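Local coordinates for putative tetR family transcription regulator (Shewanella loihica, PDB 3PPB), which probably binds DNA through a helix-turn-helix motif and regulates transcription, as a putative member of the TetR family, at residues Met125-Arg137 and Tyr148-Gln160. Residues are numbered along the deposited sequence; the frame is centred on the assembly and turned at random.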
HETATM    1  N   MSE A 125      11.268   4.774   8.570  1.00 41.28           N
HETATM    2  CA  MSE A 125      11.122   3.420   9.098  1.00 43.64           C
HETATM    3  C   MSE A 125      11.999   3.152  10.327  1.00 47.20           C
HETATM    4  O   MSE A 125      11.478   2.718  11.359  1.00 45.30           O
HETATM    5  CB  MSE A 125      11.458   2.400   7.999  1.00 47.56           C
HETATM    6  CG  MSE A 125      10.932   0.989   8.267  1.00 56.96           C
HETATM    7 SE   MSE A 125      11.721  -0.355   7.038  0.75 68.20          SE
HETATM    8  CE  MSE A 125      11.274   0.493   5.261  1.00 65.09           C
ATOM      9  N   HIS A 126      13.316   3.381  10.213  1.00 44.97           N
ATOM     10  CA  HIS A 126      14.261   3.065  11.291  1.00 45.78           C
ATOM     11  C   HIS A 126      14.551   4.252  12.203  1.00 46.73           C
ATOM     12  O   HIS A 126      15.030   4.041  13.324  1.00 47.27           O
ATOM     13  CB  HIS A 126      15.569   2.505  10.700  1.00 48.64           C
ATOM     14  CG  HIS A 126      15.333   1.390   9.726  1.00 52.84           C
ATOM     15  ND1 HIS A 126      15.718   1.496   8.400  1.00 55.60           N
ATOM     16  CD2 HIS A 126      14.668   0.219   9.896  1.00 54.86           C
ATOM     17  CE1 HIS A 126      15.318   0.373   7.821  1.00 55.03           C
ATOM     18  NE2 HIS A 126      14.667  -0.417   8.678  1.00 54.72           N
ATOM     19  N   GLY A 127      14.252   5.470  11.749  1.00 40.39           N
ATOM     20  CA  GLY A 127      14.513   6.659  12.551  1.00 40.82           C
ATOM     21  C   GLY A 127      13.284   7.100  13.304  1.00 44.52           C
ATOM     22  O   GLY A 127      13.153   6.843  14.509  1.00 46.59           O
ATOM     23  N   ILE A 128      12.339   7.693  12.571  1.00 37.76           N
ATOM     24  CA  ILE A 128      11.076   8.203  13.102  1.00 35.73           C
ATOM     25  C   ILE A 128      10.252   7.075  13.760  1.00 39.62           C
ATOM     26  O   ILE A 128       9.711   7.272  14.846  1.00 39.78           O
ATOM     27  CB  ILE A 128      10.288   8.941  11.975  1.00 36.71           C
ATOM     28  CG1 ILE A 128      11.092  10.190  11.500  1.00 37.24           C
ATOM     29  CG2 ILE A 128       8.889   9.338  12.468  1.00 36.01           C
ATOM     30  CD1 ILE A 128      10.531  10.956  10.245  1.00 36.72           C
ATOM     31  N   LEU A 129      10.150   5.916  13.111  1.00 36.76           N
ATOM     32  CA  LEU A 129       9.355   4.811  13.641  1.00 36.31           C
ATOM     33  C   LEU A 129      10.237   3.666  14.155  1.00 41.75           C
ATOM     34  O   LEU A 129       9.799   2.515  14.199  1.00 41.87           O
ATOM     35  CB  LEU A 129       8.348   4.340  12.586  1.00 35.44           C
ATOM     36  CG  LEU A 129       7.314   5.430  12.185  1.00 40.15           C
ATOM     37  CD1 LEU A 129       6.764   5.178  10.822  1.00 39.85           C
ATOM     38  CD2 LEU A 129       6.187   5.554  13.223  1.00 41.78           C
ATOM     39  N   GLY A 130      11.449   4.019  14.616  1.00 39.20           N
ATOM     40  CA  GLY A 130      12.413   3.084  15.189  1.00 38.61           C
ATOM     41  C   GLY A 130      11.883   2.322  16.396  1.00 41.80           C
ATOM     42  O   GLY A 130      12.286   1.176  16.649  1.00 40.66           O
ATOM     43  N   PHE A 131      10.958   2.952  17.158  1.00 38.01           N
ATOM     44  CA  PHE A 131      10.377   2.344  18.359  1.00 38.00           C
ATOM     45  C   PHE A 131       9.575   1.079  18.011  1.00 40.48           C
ATOM     46  O   PHE A 131       9.399   0.232  18.888  1.00 40.33           O
ATOM     47  CB  PHE A 131       9.492   3.346  19.136  1.00 40.14           C
ATOM     48  CG  PHE A 131       8.165   3.679  18.491  1.00 41.54           C
ATOM     49  CD1 PHE A 131       8.056   4.732  17.591  1.00 44.91           C
ATOM     50  CD2 PHE A 131       7.029   2.927  18.773  1.00 43.97           C
ATOM     51  CE1 PHE A 131       6.836   5.022  16.979  1.00 46.13           C
ATOM     52  CE2 PHE A 131       5.810   3.209  18.151  1.00 46.67           C
ATOM     53  CZ  PHE A 131       5.721   4.257  17.262  1.00 44.99           C
ATOM     54  N   ILE A 132       9.066   0.970  16.755  1.00 34.97           N
ATOM     55  CA  ILE A 132       8.261  -0.186  16.329  1.00 33.13           C
ATOM     56  C   ILE A 132       9.122  -1.441  16.354  1.00 34.77           C
ATOM     57  O   ILE A 132       8.695  -2.438  16.946  1.00 33.84           O
ATOM     58  CB  ILE A 132       7.555   0.008  14.961  1.00 35.08           C
ATOM     59  CG1 ILE A 132       6.460   1.099  15.071  1.00 36.23           C
ATOM     60  CG2 ILE A 132       6.944  -1.317  14.469  1.00 32.24           C
ATOM     61  CD1 ILE A 132       5.808   1.515  13.703  1.00 45.47           C
ATOM     62  N   ALA A 133      10.322  -1.398  15.751  1.00 30.25           N
ATOM     63  CA  ALA A 133      11.254  -2.531  15.762  1.00 31.27           C
ATOM     64  C   ALA A 133      11.679  -2.864  17.209  1.00 36.50           C
ATOM     65  O   ALA A 133      11.873  -4.031  17.515  1.00 36.01           O
ATOM     66  CB  ALA A 133      12.485  -2.221  14.909  1.00 32.34           C
ATOM     67  N   GLU A 134      11.791  -1.844  18.097  1.00 33.09           N
ATOM     68  CA  GLU A 134      12.167  -2.088  19.485  1.00 34.70           C
ATOM     69  C   GLU A 134      11.059  -2.863  20.215  1.00 38.79           C
ATOM     70  O   GLU A 134      11.362  -3.794  20.966  1.00 38.46           O
ATOM     71  CB  GLU A 134      12.517  -0.789  20.212  1.00 37.05           C
ATOM     72  CG  GLU A 134      13.013  -0.975  21.652  1.00 56.37           C
ATOM     73  CD  GLU A 134      14.067  -2.038  21.934  1.00 88.21           C
ATOM     74  OE1 GLU A 134      14.997  -2.210  21.108  1.00 83.31           O
ATOM     75  OE2 GLU A 134      13.977  -2.678  23.008  1.00 85.78           O
ATOM     76  N   LEU A 135       9.787  -2.527  19.941  1.00 34.07           N
ATOM     77  CA  LEU A 135       8.664  -3.253  20.537  1.00 32.97           C
ATOM     78  C   LEU A 135       8.598  -4.684  20.016  1.00 32.89           C
ATOM     79  O   LEU A 135       8.324  -5.594  20.804  1.00 29.64           O
ATOM     80  CB  LEU A 135       7.339  -2.537  20.306  1.00 33.22           C
ATOM     81  CG  LEU A 135       7.169  -1.248  21.127  1.00 41.06           C
ATOM     82  CD1 LEU A 135       5.979  -0.474  20.639  1.00 40.25           C
ATOM     83  CD2 LEU A 135       7.055  -1.543  22.627  1.00 45.18           C
ATOM     84  N   ILE A 136       8.886  -4.902  18.712  1.00 29.42           N
ATOM     85  CA  ILE A 136       8.921  -6.257  18.145  1.00 29.76           C
ATOM     86  C   ILE A 136      10.035  -7.067  18.849  1.00 35.00           C
ATOM     87  O   ILE A 136       9.766  -8.202  19.262  1.00 35.08           O
ATOM     88  CB  ILE A 136       9.075  -6.276  16.600  1.00 32.31           C
ATOM     89  CG1 ILE A 136       7.902  -5.537  15.908  1.00 31.83           C
ATOM     90  CG2 ILE A 136       9.229  -7.712  16.084  1.00 31.49           C
ATOM     91  CD1 ILE A 136       8.197  -5.136  14.424  1.00 37.12           C
ATOM     92  N   ARG A 137      11.255  -6.481  19.006  1.00 32.65           N
ATOM     93  CA  ARG A 137      12.392  -7.125  19.686  0.50 33.44           C
ATOM     94  C   ARG A 137      12.006  -7.518  21.112  1.00 38.37           C
ATOM     95  O   ARG A 137      12.331  -8.624  21.558  1.00 38.58           O
ATOM     96  CB  ARG A 137      13.629  -6.209  19.700  0.50 34.50           C
ATOM     97  CG  ARG A 137      14.379  -6.167  18.379  0.50 43.66           C
ATOM     98  CD  ARG A 137      15.708  -5.441  18.505  0.50 52.90           C
ATOM     99  NE  ARG A 137      15.590  -4.008  18.226  0.50 57.78           N
ATOM    100  CZ  ARG A 137      15.785  -3.454  17.032  0.50 68.44           C
ATOM    101  NH1 ARG A 137      16.121  -4.205  15.989  0.50 55.97           N
ATOM    102  NH2 ARG A 137      15.650  -2.145  16.872  0.50 50.88           N
ATOM    103  N   TYR A 148      10.686 -13.702  12.995  1.00 30.52           N
ATOM    104  CA  TYR A 148      10.883 -13.534  11.546  1.00 29.30           C
ATOM    105  C   TYR A 148      11.870 -12.383  11.351  1.00 31.28           C
ATOM    106  O   TYR A 148      12.060 -11.658  12.329  1.00 30.95           O
ATOM    107  CB  TYR A 148       9.546 -13.252  10.836  1.00 28.06           C
ATOM    108  CG  TYR A 148       8.401 -14.178  11.204  1.00 27.50           C
ATOM    109  CD1 TYR A 148       8.547 -15.564  11.142  1.00 29.78           C
ATOM    110  CD2 TYR A 148       7.155 -13.670  11.552  1.00 26.59           C
ATOM    111  CE1 TYR A 148       7.494 -16.420  11.475  1.00 30.11           C
ATOM    112  CE2 TYR A 148       6.083 -14.515  11.846  1.00 26.99           C
ATOM    113  CZ  TYR A 148       6.261 -15.891  11.819  1.00 32.22           C
ATOM    114  OH  TYR A 148       5.222 -16.726  12.157  1.00 27.74           O
ATOM    115  N   PRO A 149      12.507 -12.155  10.165  1.00 28.95           N
ATOM    116  CA  PRO A 149      13.397 -10.981  10.025  1.00 30.14           C
ATOM    117  C   PRO A 149      12.644  -9.715  10.428  1.00 31.97           C
ATOM    118  O   PRO A 149      11.499  -9.533  10.004  1.00 29.94           O
ATOM    119  CB  PRO A 149      13.774 -11.019   8.544  1.00 32.91           C
ATOM    120  CG  PRO A 149      13.697 -12.480   8.197  1.00 35.47           C
ATOM    121  CD  PRO A 149      12.438 -12.891   8.886  1.00 29.96           C
ATOM    122  N   ILE A 150      13.273  -8.885  11.301  1.00 28.50           N
ATOM    123  CA  ILE A 150      12.695  -7.666  11.867  0.50 27.40           C
ATOM    124  C   ILE A 150      12.165  -6.703  10.775  1.00 29.30           C
ATOM    125  O   ILE A 150      11.074  -6.162  10.920  1.00 26.21           O
ATOM    126  CB  ILE A 150      13.678  -6.943  12.847  0.50 31.51           C
ATOM    127  CG1 ILE A 150      12.920  -5.998  13.800  0.50 31.64           C
ATOM    128  CG2 ILE A 150      14.855  -6.221  12.157  0.50 32.17           C
ATOM    129  CD1 ILE A 150      12.637  -6.608  15.104  0.50 42.98           C
ATOM    130  N   GLU A 151      12.916  -6.500   9.683  1.00 27.00           N
ATOM    131  CA  GLU A 151      12.488  -5.550   8.658  1.00 26.22           C
ATOM    132  C   GLU A 151      11.233  -6.016   7.903  1.00 29.51           C
ATOM    133  O   GLU A 151      10.399  -5.193   7.539  1.00 27.31           O
ATOM    134  CB  GLU A 151      13.611  -5.214   7.681  1.00 28.07           C
ATOM    135  CG  GLU A 151      13.330  -3.854   7.067  1.00 42.48           C
ATOM    136  CD  GLU A 151      14.234  -3.393   5.952  1.00 53.07           C
ATOM    137  OE1 GLU A 151      15.468  -3.525   6.103  1.00 51.98           O
ATOM    138  OE2 GLU A 151      13.712  -2.821   4.967  1.00 48.03           O
ATOM    139  N   LEU A 152      11.095  -7.326   7.694  1.00 27.32           N
ATOM    140  CA  LEU A 152       9.916  -7.903   7.048  1.00 26.15           C
ATOM    141  C   LEU A 152       8.719  -7.702   7.977  1.00 28.43           C
ATOM    142  O   LEU A 152       7.639  -7.346   7.526  1.00 28.72           O
ATOM    143  CB  LEU A 152      10.141  -9.406   6.737  1.00 26.60           C
ATOM    144  CG  LEU A 152       8.951 -10.185   6.137  1.00 29.43           C
ATOM    145  CD1 LEU A 152       8.376  -9.515   4.871  1.00 28.80           C
ATOM    146  CD2 LEU A 152       9.332 -11.610   5.859  1.00 33.61           C
HETATM  147  N   MSE A 153       8.924  -7.895   9.282  1.00 23.39           N
HETATM  148  CA  MSE A 153       7.849  -7.708  10.252  1.00 20.78           C
HETATM  149  C   MSE A 153       7.415  -6.230  10.283  1.00 26.60           C
HETATM  150  O   MSE A 153       6.223  -5.980  10.340  1.00 23.96           O
HETATM  151  CB  MSE A 153       8.286  -8.215  11.635  1.00 20.77           C
HETATM  152  CG  MSE A 153       8.558  -9.737  11.647  1.00 24.94           C
HETATM  153 SE   MSE A 153       9.018 -10.324  13.423  0.75 29.79          SE
HETATM  154  CE  MSE A 153       7.272 -10.442  14.181  1.00 24.41           C
ATOM    155  N   GLN A 154       8.373  -5.252  10.229  1.00 26.95           N
ATOM    156  CA  GLN A 154       7.970  -3.832  10.252  0.50 26.39           C
ATOM    157  C   GLN A 154       7.231  -3.487   8.965  1.00 30.03           C
ATOM    158  O   GLN A 154       6.213  -2.802   9.047  1.00 30.14           O
ATOM    159  CB  GLN A 154       9.130  -2.843  10.504  0.50 28.14           C
ATOM    160  CG  GLN A 154       8.610  -1.425  10.829  0.50 32.40           C
ATOM    161  CD  GLN A 154       9.601  -0.418  11.381  0.50 47.53           C
ATOM    162  OE1 GLN A 154      10.683  -0.759  11.879  0.50 46.41           O
ATOM    163  NE2 GLN A 154       9.218   0.857  11.353  0.50 25.62           N
ATOM    164  N   ASP A 155       7.681  -3.994   7.783  1.00 25.37           N
ATOM    165  CA  ASP A 155       6.959  -3.738   6.527  1.00 23.57           C
ATOM    166  C   ASP A 155       5.570  -4.318   6.628  1.00 26.76           C
ATOM    167  O   ASP A 155       4.614  -3.723   6.131  1.00 25.50           O
ATOM    168  CB  ASP A 155       7.682  -4.341   5.316  1.00 24.72           C
ATOM    169  CG  ASP A 155       8.859  -3.532   4.807  1.00 29.09           C
ATOM    170  OD1 ASP A 155       9.046  -2.394   5.285  1.00 25.09           O
ATOM    171  OD2 ASP A 155       9.600  -4.048   3.943  1.00 33.20           O
ATOM    172  N   ASN A 156       5.457  -5.499   7.266  1.00 25.05           N
ATOM    173  CA  ASN A 156       4.178  -6.161   7.417  1.00 24.51           C
ATOM    174  C   ASN A 156       3.245  -5.302   8.270  1.00 25.50           C
ATOM    175  O   ASN A 156       2.089  -5.135   7.883  1.00 25.65           O
ATOM    176  CB  ASN A 156       4.351  -7.567   7.981  1.00 28.47           C
ATOM    177  CG  ASN A 156       3.040  -8.252   8.162  1.00 33.74           C
ATOM    178  OD1 ASN A 156       2.352  -8.624   7.196  1.00 23.02           O
ATOM    179  ND2 ASN A 156       2.615  -8.256   9.402  1.00 21.79           N
ATOM    180  N   CYS A 157       3.732  -4.746   9.409  1.00 22.73           N
ATOM    181  CA  CYS A 157       2.932  -3.839  10.259  1.00 23.96           C
ATOM    182  C   CYS A 157       2.411  -2.689   9.412  1.00 27.61           C
ATOM    183  O   CYS A 157       1.243  -2.329   9.492  1.00 26.21           O
ATOM    184  CB  CYS A 157       3.759  -3.305  11.429  1.00 25.67           C
ATOM    185  SG  CYS A 157       4.231  -4.551  12.630  1.00 29.77           S
ATOM    186  N   HIS A 158       3.305  -2.121   8.594  1.00 25.93           N
ATOM    187  CA  HIS A 158       3.030  -1.002   7.696  1.00 25.66           C
ATOM    188  C   HIS A 158       1.962  -1.379   6.650  1.00 29.14           C
ATOM    189  O   HIS A 158       1.007  -0.609   6.469  1.00 28.80           O
ATOM    190  CB  HIS A 158       4.327  -0.561   7.026  1.00 26.38           C
ATOM    191  CG  HIS A 158       4.275   0.746   6.305  1.00 30.31           C
ATOM    192  ND1 HIS A 158       3.207   1.603   6.433  1.00 32.67           N
ATOM    193  CD2 HIS A 158       5.205   1.326   5.513  1.00 32.47           C
ATOM    194  CE1 HIS A 158       3.494   2.642   5.673  1.00 32.33           C
ATOM    195  NE2 HIS A 158       4.695   2.527   5.117  1.00 32.69           N
ATOM    196  N   GLY A 159       2.097  -2.556   6.016  1.00 21.94           N
ATOM    197  CA  GLY A 159       1.120  -3.025   5.038  1.00 21.50           C
ATOM    198  C   GLY A 159      -0.256  -3.270   5.647  1.00 26.73           C
ATOM    199  O   GLY A 159      -1.284  -2.966   5.026  1.00 26.97           O
ATOM    200  N   GLN A 160      -0.292  -3.836   6.862  1.00 22.77           N
ATOM    201  CA  GLN A 160      -1.556  -4.122   7.535  1.00 21.73           C
ATOM    202  C   GLN A 160      -2.216  -2.840   7.980  1.00 25.20           C
ATOM    203  O   GLN A 160      -3.436  -2.734   7.897  1.00 23.65           O
ATOM    204  CB  GLN A 160      -1.376  -5.083   8.709  1.00 22.27           C
ATOM    205  CG  GLN A 160      -0.975  -6.477   8.221  1.00 19.39           C
ATOM    206  CD  GLN A 160      -1.043  -7.468   9.323  1.00 27.48           C
ATOM    207  OE1 GLN A 160      -0.165  -7.511  10.198  1.00 22.80           O
ATOM    208  NE2 GLN A 160      -2.091  -8.278   9.318  1.00 23.44           N
TER
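In the all-helical body of this TetR-like fold, the break between helices 118-128 and 130-141 takes in the side chain of Gln154 from helix 150-170. In the conformer given here, Gln154 reaches across fully extended, CG anti to the backbone N (chi1 -167°), and its NE2 donates to Met125 O at 2.9 Å, the donor tilted from the carbonyl plane. A second, weak bond runs from the same NE2 to Leu129 O at 3.3 Å, so one amide nitrogen bridges two carbonyls, the second at the residue where the chain leaves helical geometry. Alongside, the side chain of Met125, a selenomethionine, slides past Gln154 in the opposite direction, and its CE ends 3.6 Å from Asp155 OD1. Helices 130-137 and 150-160 cross at 116°, with Ile136 as a knob in the hole formed by Ile150, Met153, Gln154 and Cys157. Its CG2 branch meets both SE of selenomethionine Met153 and, in the Ile150 conformer given, Ile150 CD1, the latter at 3.7 Å. Glu151 crosses Met125 and His126 at about right angles, its CG lying at the edge of the His126 ring, 4.0 Å from NE2, while its OE2 sits 3.8 Å from Met125 SE and bonds to His171 of the second subunit. With an alanine here, that histidine would probably lose its carboxylate partner, and Met125 SE the side chain beside it. Asp155 and Leu152 pack on Tyr167 of the second subunit.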